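Local coordinates for NTD biosynthesis operon protein NtdA (Bacillus subtilis subsp. subtilis, PDB 4K2M), which catalyses the reversible pyridoxal phosphate-dependent transamination of 3-dehydro-glucose 6-phosphate with glutamate to give kanosamine 6-phosphate, and works as a homodimer, at the interface of chains A and B. Numbering follows the deposited sequence. Chains: chain A/B, NTD biosynthesis operon protein NtdA.

Contact 1: the interface of chains A and B. Residues chain A 277, 291-294; chain B 128, 155, 158, 161-162.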
# COMPACT_ATOMS: atom_id res chain seq x y z
N HIS A 277 7.21 -7.59 -7.69
CA HIS A 277 7.35 -9.06 -7.65
C HIS A 277 8.61 -9.63 -8.28
O HIS A 277 8.77 -10.85 -8.39
CB HIS A 277 6.10 -9.73 -8.24
CG HIS A 277 4.87 -9.54 -7.40
ND1 HIS A 277 4.79 -10.00 -6.10
CD2 HIS A 277 3.69 -8.94 -7.67
CE1 HIS A 277 3.61 -9.68 -5.60
NE2 HIS A 277 2.92 -9.05 -6.53
N PHE A 291 13.50 -11.99 -5.96
CA PHE A 291 12.17 -11.67 -5.47
C PHE A 291 11.88 -10.19 -5.59
O PHE A 291 12.79 -9.38 -5.81
CB PHE A 291 12.03 -12.09 -4.00
CG PHE A 291 12.81 -11.23 -3.06
CD1 PHE A 291 12.22 -10.13 -2.44
CD2 PHE A 291 14.13 -11.53 -2.76
CE1 PHE A 291 12.96 -9.33 -1.56
CE2 PHE A 291 14.86 -10.75 -1.89
CZ PHE A 291 14.27 -9.64 -1.29
N GLY A 292 10.63 -9.82 -5.40
CA GLY A 292 10.26 -8.42 -5.35
C GLY A 292 9.07 -8.27 -4.43
O GLY A 292 8.62 -9.24 -3.84
N PHE A 293 8.57 -7.04 -4.31
CA PHE A 293 7.45 -6.77 -3.42
C PHE A 293 6.21 -6.44 -4.22
O PHE A 293 6.25 -6.37 -5.45
CB PHE A 293 7.77 -5.57 -2.53
CG PHE A 293 9.01 -5.77 -1.71
CD1 PHE A 293 8.93 -6.36 -0.45
CD2 PHE A 293 10.24 -5.36 -2.18
CE1 PHE A 293 10.07 -6.54 0.32
CE2 PHE A 293 11.39 -5.54 -1.42
CZ PHE A 293 11.30 -6.14 -0.17
N ASN A 294 5.09 -6.24 -3.53
CA ASN A 294 3.90 -5.72 -4.18
C ASN A 294 3.75 -4.27 -3.76
O ASN A 294 2.90 -3.94 -2.92
CB ASN A 294 2.66 -6.51 -3.76
CG ASN A 294 1.42 -6.12 -4.53
OD1 ASN A 294 1.49 -5.38 -5.52
ND2 ASN A 294 0.25 -6.62 -4.09
N THR B 128 0.10 -9.95 -0.31
CA THR B 128 1.53 -10.27 -0.22
C THR B 128 2.07 -9.86 1.14
O THR B 128 2.80 -10.63 1.79
CB THR B 128 2.31 -9.53 -1.33
OG1 THR B 128 1.81 -9.92 -2.61
CG2 THR B 128 3.81 -9.86 -1.24
N ALA B 155 3.60 -13.90 -5.90
CA ALA B 155 3.52 -13.26 -4.59
C ALA B 155 3.74 -14.21 -3.41
O ALA B 155 4.27 -13.81 -2.38
CB ALA B 155 2.21 -12.55 -4.44
N ASN B 158 7.35 -14.78 -3.03
CA ASN B 158 7.96 -13.49 -2.78
C ASN B 158 7.83 -13.09 -1.31
O ASN B 158 8.77 -12.55 -0.72
CB ASN B 158 7.39 -12.40 -3.70
CG ASN B 158 7.99 -12.43 -5.09
OD1 ASN B 158 9.09 -12.95 -5.30
ND2 ASN B 158 7.28 -11.85 -6.07
N LEU B 161 10.46 -15.10 0.51
CA LEU B 161 11.81 -14.69 0.18
C LEU B 161 12.15 -13.31 0.72
O LEU B 161 13.29 -13.05 1.11
CB LEU B 161 12.03 -14.72 -1.33
CG LEU B 161 12.06 -16.11 -1.97
CD1 LEU B 161 11.90 -16.03 -3.48
CD2 LEU B 161 13.37 -16.78 -1.60
N ALA B 162 11.16 -12.42 0.77
CA ALA B 162 11.42 -11.04 1.20
C ALA B 162 11.80 -11.00 2.67
O ALA B 162 12.60 -10.16 3.09
CB ALA B 162 10.20 -10.17 0.95
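A:Phe291 buries the most surface in this part of the dimer interface, 53 Å², with its ring laid against the last turn of helix 154-162 of chain B. Its CG sits in the crowded position between backbone N and carbonyl carbon (chi1 71°), and one ring face takes the peptide between B:Leu161 and B:Ala162. The rim atom CE1 lies 3.6 Å from B:Ala162 CA, while CB of A:Phe291 packs on CB of B:Leu161. The methyl of B:Ala162 also touches A:Phe293 CE1 at 3.7 Å, so it is held by both phenylalanines.

One turn back, the B:Asn158 amide crosses the A:His277 side chain obliquely, the two planes only 10° apart. Its ND2 donates to the imidazole ND1 of A:His277 at 3.1 Å, in the ring plane, and to the A:His277 backbone O at 2.9 Å, from above the carbonyl plane. The bond to ND1 would hold the imidazole in this rotation and suggests that ND1 carries no proton. Next to ND1, CE1 of A:His277 meets B:Ala155 CB at 3.4 Å, and B:Thr128 OG1 stands at the ring edge, in plane, tip to tip. The site joins the subunits beside the cofactor-binding residues B:Thr128 and A:Asn294, and probably helps keep the shared active site in register.

Contact 2: the interface of chains A and B. Residues chain A 153-154, 158, 381-383; chain B 277, 279, 284-286.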
# COMPACT_ATOMS: atom_id res chain seq x y z
N PHE A 153 11.64 9.89 11.58
CA PHE A 153 10.52 9.01 11.87
C PHE A 153 11.02 7.57 11.74
O PHE A 153 11.94 7.29 10.97
CB PHE A 153 9.40 9.29 10.87
CG PHE A 153 8.18 8.42 11.04
CD1 PHE A 153 7.47 8.40 12.24
CD2 PHE A 153 7.73 7.64 9.99
CE1 PHE A 153 6.34 7.60 12.39
CE2 PHE A 153 6.60 6.82 10.14
CZ PHE A 153 5.91 6.81 11.34
N SER A 154 10.42 6.64 12.49
CA SER A 154 10.94 5.27 12.54
C SER A 154 10.99 4.59 11.17
O SER A 154 11.68 3.59 10.99
CB SER A 154 10.10 4.41 13.51
OG SER A 154 10.22 4.88 14.84
N ASN A 158 13.47 1.62 9.67
CA ASN A 158 12.77 0.37 9.36
C ASN A 158 13.03 -0.09 7.95
O ASN A 158 13.17 -1.28 7.69
CB ASN A 158 11.26 0.50 9.58
CG ASN A 158 10.87 0.43 11.05
OD1 ASN A 158 11.59 -0.16 11.86
ND2 ASN A 158 9.76 1.07 11.40
N TYR A 381 10.32 13.59 16.76
CA TYR A 381 9.53 12.45 17.22
C TYR A 381 9.96 12.16 18.65
O TYR A 381 11.01 12.62 19.09
CB TYR A 381 9.80 11.24 16.30
CG TYR A 381 9.36 11.58 14.89
CD1 TYR A 381 8.06 11.35 14.48
CD2 TYR A 381 10.23 12.21 14.00
CE1 TYR A 381 7.62 11.71 13.20
CE2 TYR A 381 9.81 12.58 12.72
CZ TYR A 381 8.51 12.32 12.33
OH TYR A 381 8.07 12.67 11.07
N PRO A 382 9.14 11.42 19.41
CA PRO A 382 9.40 11.33 20.86
C PRO A 382 10.59 10.47 21.30
O PRO A 382 11.12 10.70 22.39
CB PRO A 382 8.09 10.76 21.42
CG PRO A 382 7.45 10.05 20.25
CD PRO A 382 7.81 10.89 19.05
N ILE A 383 11.00 9.50 20.49
CA ILE A 383 12.07 8.59 20.90
C ILE A 383 13.10 8.51 19.78
O ILE A 383 12.74 8.28 18.62
CB ILE A 383 11.53 7.17 21.22
CG1 ILE A 383 10.42 7.24 22.27
CG2 ILE A 383 12.67 6.25 21.68
CD1 ILE A 383 9.71 5.90 22.52
N HIS B 277 5.44 -0.53 11.66
CA HIS B 277 6.70 0.09 12.08
C HIS B 277 7.34 -0.51 13.32
O HIS B 277 8.33 0.01 13.83
CB HIS B 277 6.55 1.61 12.25
CG HIS B 277 6.31 2.32 10.96
ND1 HIS B 277 7.25 2.38 9.95
CD2 HIS B 277 5.22 2.98 10.49
CE1 HIS B 277 6.76 3.05 8.92
NE2 HIS B 277 5.52 3.42 9.23
N PHE B 279 5.85 -0.69 16.07
CA PHE B 279 5.37 0.07 17.22
C PHE B 279 4.53 -0.79 18.16
O PHE B 279 3.83 -1.72 17.72
CB PHE B 279 4.47 1.21 16.76
CG PHE B 279 5.18 2.29 15.99
CD1 PHE B 279 6.55 2.50 16.11
CD2 PHE B 279 4.43 3.11 15.15
CE1 PHE B 279 7.18 3.53 15.39
CE2 PHE B 279 5.04 4.14 14.41
CZ PHE B 279 6.41 4.36 14.52
N LYS B 284 1.94 5.05 18.85
CA LYS B 284 2.77 5.45 17.73
C LYS B 284 4.13 5.90 18.21
O LYS B 284 4.24 6.49 19.29
CB LYS B 284 2.09 6.59 16.97
CG LYS B 284 2.65 6.85 15.60
CD LYS B 284 1.90 8.00 14.96
CE LYS B 284 2.32 8.20 13.50
NZ LYS B 284 1.41 9.17 12.79
N ASN B 285 5.16 5.59 17.41
CA ASN B 285 6.53 6.08 17.59
C ASN B 285 7.34 5.35 18.66
O ASN B 285 8.52 5.64 18.85
CB ASN B 285 6.58 7.60 17.85
CG ASN B 285 6.06 8.40 16.70
OD1 ASN B 285 6.47 8.19 15.55
ND2 ASN B 285 5.14 9.33 16.98
N LYS B 286 6.70 4.42 19.35
CA LYS B 286 7.41 3.64 20.36
C LYS B 286 7.59 2.22 19.87
O LYS B 286 6.64 1.43 19.87
CB LYS B 286 6.63 3.64 21.67
CG LYS B 286 7.29 2.81 22.79
CD LYS B 286 6.33 2.69 23.97
CE LYS B 286 6.88 1.77 25.05
NZ LYS B 286 5.87 1.57 26.13
O HOH W 1 9.93 8.23 18.05
O HOH W 2 8.99 7.33 14.97
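The start of helix 154-163 of chain A, with the preceding A:Phe153 and the loop 381-383, meets a loop stretch of chain B that carries B:His277, B:Phe279 and residues 284-286. B:Asn285 is the most buried, hiding 78 Å². Its CB rests on the A:Pro382 ring, 3.5 Å from CG, and its amide stands almost perpendicular to the A:Phe153 ring, with OD1 in the plane at the ring edge. The same OD1 binds a water at 2.7 Å, which also bonds to N and OG of A:Ser154. A second water joins the B:Asn285 O to the backbone N and O of A:Ile383, so both ends of the asparagine are tied across by solvent.

A:Phe153, its CG anti to the backbone N (chi1 179°), turns the CE2 edge onto one face of the B:His277 imidazole, with centroids 5.0 Å apart and planes at 72°. B:Phe279 is sandwiched within its own chain between B:His277 CB and the B:Asn285 backbone N, and presents its edge to A:Ser154, CE1 lying 3.4 Å from OG. A:Phe153 and A:Tyr381, whose ring face covers A:Phe153 CA, are substrate-binding residues, as is B:Lys284; the site therefore sits where loops of both subunits converge on one active site.

Contact 3: the interface of chains A and B. Residues chain A 74, 78, 246-248, 253-255, 308; chain B 94, 97, 99-100, 298, 300.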
# COMPACT_ATOMS: atom_id res chain seq x y z
N VAL A 74 -6.66 16.83 10.90
CA VAL A 74 -6.50 16.23 9.58
C VAL A 74 -7.62 16.57 8.63
O VAL A 74 -7.45 16.48 7.41
CB VAL A 74 -6.32 14.68 9.63
CG1 VAL A 74 -5.08 14.34 10.42
CG2 VAL A 74 -7.57 14.00 10.21
N ILE A 78 -7.32 18.82 3.93
CA ILE A 78 -7.89 18.66 2.60
C ILE A 78 -9.03 19.67 2.48
O ILE A 78 -9.89 19.72 3.35
CB ILE A 78 -8.34 17.20 2.33
CG1 ILE A 78 -8.81 17.04 0.88
CG2 ILE A 78 -9.43 16.74 3.31
CD1 ILE A 78 -9.31 15.62 0.54
N ASN A 246 2.04 10.47 1.70
CA ASN A 246 1.11 10.29 2.81
C ASN A 246 0.26 11.57 2.96
O ASN A 246 0.73 12.69 2.67
CB ASN A 246 1.92 9.93 4.07
CG ASN A 246 1.20 10.23 5.35
OD1 ASN A 246 1.21 11.37 5.82
ND2 ASN A 246 0.59 9.20 5.96
N PRO A 247 -0.99 11.44 3.39
CA PRO A 247 -1.87 12.61 3.41
C PRO A 247 -1.44 13.77 4.30
O PRO A 247 -2.00 14.86 4.13
CB PRO A 247 -3.18 12.04 3.96
CG PRO A 247 -3.15 10.61 3.53
CD PRO A 247 -1.73 10.19 3.67
N TYR A 248 -0.51 13.56 5.23
CA TYR A 248 -0.06 14.67 6.05
C TYR A 248 1.13 15.41 5.44
O TYR A 248 1.58 16.41 5.99
CB TYR A 248 0.32 14.21 7.46
CG TYR A 248 -0.62 13.18 8.04
CD1 TYR A 248 -2.00 13.32 7.93
CD2 TYR A 248 -0.12 12.06 8.67
CE1 TYR A 248 -2.85 12.35 8.46
CE2 TYR A 248 -0.95 11.11 9.20
CZ TYR A 248 -2.31 11.25 9.10
OH TYR A 248 -3.12 10.27 9.63
N VAL A 253 -1.73 12.18 -1.20
CA VAL A 253 -2.90 11.62 -1.86
C VAL A 253 -3.93 11.27 -0.78
O VAL A 253 -3.96 11.90 0.28
CB VAL A 253 -2.53 10.42 -2.77
CG1 VAL A 253 -1.64 10.90 -3.94
CG2 VAL A 253 -1.80 9.32 -1.97
N CYS A 254 -4.80 10.30 -1.05
CA CYS A 254 -5.80 9.91 -0.06
C CYS A 254 -5.61 8.45 0.36
O CYS A 254 -6.55 7.64 0.33
CB CYS A 254 -7.22 10.12 -0.59
SG CYS A 254 -7.58 11.86 -0.95
N GLY A 255 -4.39 8.14 0.76
CA GLY A 255 -4.01 6.82 1.19
C GLY A 255 -2.49 6.80 1.22
O GLY A 255 -1.85 7.84 1.14
N ARG A 308 -4.65 16.57 -6.46
CA ARG A 308 -4.18 17.29 -5.28
C ARG A 308 -2.90 18.05 -5.57
O ARG A 308 -2.61 19.04 -4.90
CB ARG A 308 -4.02 16.34 -4.07
CG ARG A 308 -5.35 15.70 -3.66
CD ARG A 308 -5.29 15.10 -2.25
NE ARG A 308 -5.25 16.16 -1.26
CZ ARG A 308 -5.03 16.00 0.04
NH1 ARG A 308 -4.82 14.79 0.56
NH2 ARG A 308 -5.05 17.08 0.83
N LEU B 94 -14.08 11.56 2.56
CA LEU B 94 -13.09 12.54 2.10
C LEU B 94 -12.95 13.78 2.99
O LEU B 94 -11.83 14.18 3.30
CB LEU B 94 -13.30 12.92 0.63
CG LEU B 94 -12.97 11.80 -0.36
CD1 LEU B 94 -13.55 12.11 -1.75
CD2 LEU B 94 -11.45 11.59 -0.47
N GLY B 97 -10.71 13.79 6.18
CA GLY B 97 -9.27 13.87 6.05
C GLY B 97 -8.55 12.62 6.54
O GLY B 97 -7.32 12.59 6.55
N PHE B 99 -7.47 9.02 5.86
CA PHE B 99 -7.35 8.16 4.68
C PHE B 99 -6.46 6.97 4.94
O PHE B 99 -6.59 5.94 4.29
CB PHE B 99 -6.80 8.96 3.50
CG PHE B 99 -7.56 10.22 3.24
CD1 PHE B 99 -8.94 10.22 3.28
CD2 PHE B 99 -6.90 11.41 2.98
CE1 PHE B 99 -9.66 11.38 3.05
CE2 PHE B 99 -7.62 12.59 2.75
CZ PHE B 99 -9.00 12.56 2.78
N THR B 100 -5.54 7.12 5.88
CA THR B 100 -4.64 6.02 6.26
C THR B 100 -5.14 5.43 7.58
O THR B 100 -5.84 4.41 7.58
CB THR B 100 -3.19 6.50 6.33
OG1 THR B 100 -3.13 7.68 7.15
CG2 THR B 100 -2.69 6.86 4.93
N ASP B 298 -5.38 1.01 4.22
CA ASP B 298 -5.82 2.40 4.34
C ASP B 298 -7.27 2.50 4.78
O ASP B 298 -8.11 1.77 4.26
CB ASP B 298 -5.72 3.10 2.99
CG ASP B 298 -4.29 3.39 2.58
OD1 ASP B 298 -3.42 3.47 3.47
OD2 ASP B 298 -4.06 3.55 1.37
N LEU B 300 -9.38 4.65 3.86
CA LEU B 300 -10.20 4.88 2.68
C LEU B 300 -10.61 3.57 2.01
O LEU B 300 -11.77 3.39 1.62
CB LEU B 300 -9.47 5.78 1.69
CG LEU B 300 -10.34 6.17 0.49
CD1 LEU B 300 -10.39 7.68 0.35
CD2 LEU B 300 -9.80 5.52 -0.77
O HOH W 3 -6.19 14.82 5.65
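The B:Phe99 ring is packed on both faces: A:Cys254 CB lies over one, 4.0 Å from the centroid, and the carbonyl carbon of B:Gly97 covers the centre of the other. A:Pro247 CG comes up to the ring edge in plane, 3.9 Å from CD2, and the tip atom CZ meets A:Ile78 CD1 at 3.8 Å. With CG anti to its carbonyl carbon (chi1 -52°), B:Phe99 hides 80 Å² and forms the hydrophobic core of the patch. A:Cys254 SG reaches past the ring to B:Leu94 CD2 at 3.9 Å. The A:Arg308 guanidinium, its plane 85° from that of the ring, approaches B:Phe99 tip to tip, and one face is covered by A:Ile78 CG1.

Next to the ring, B:Thr100 holds OG1 in the crowded position (chi1 51°) and points its CG2 methyl at A:Pro247 CD, 3.7 Å away. In this patch no N or O of one chain comes within bonding distance of the other; a water links A:Val74 O and B:Gly97 O, 2.7 Å from each. Within chain A, A:Tyr248 N donates to A:Asn246 OD1 at 2.8 Å. The patch lies where the B:97-100 loop, after the 3-10 helix 94-96, fits against loops 253-255 and 246-248 of chain A, the latter, like B:Thr100, binding substrate.

Contacts 1 and 2 are partly two-fold relatives: His277 of one subunit and Asn158 of the other appear in both with the chains exchanged; the centres of the C-alpha atoms of contacts 1 and 2 are about 25 Å apart. Measured the same way, contact 3 lies about 26 Å from contact 1 and 20 Å from contact 2, and uses different residues. Contacts 2 and 3 each bring substrate-binding residues from both chains together, A:Phe153 and A:Tyr381 with B:Lys284, and A:Asn246 to A:Tyr248 with B:Thr100. Both border the same active site, whereas contact 1 borders its two-fold mate, consistent with the homodimer being the catalytic unit.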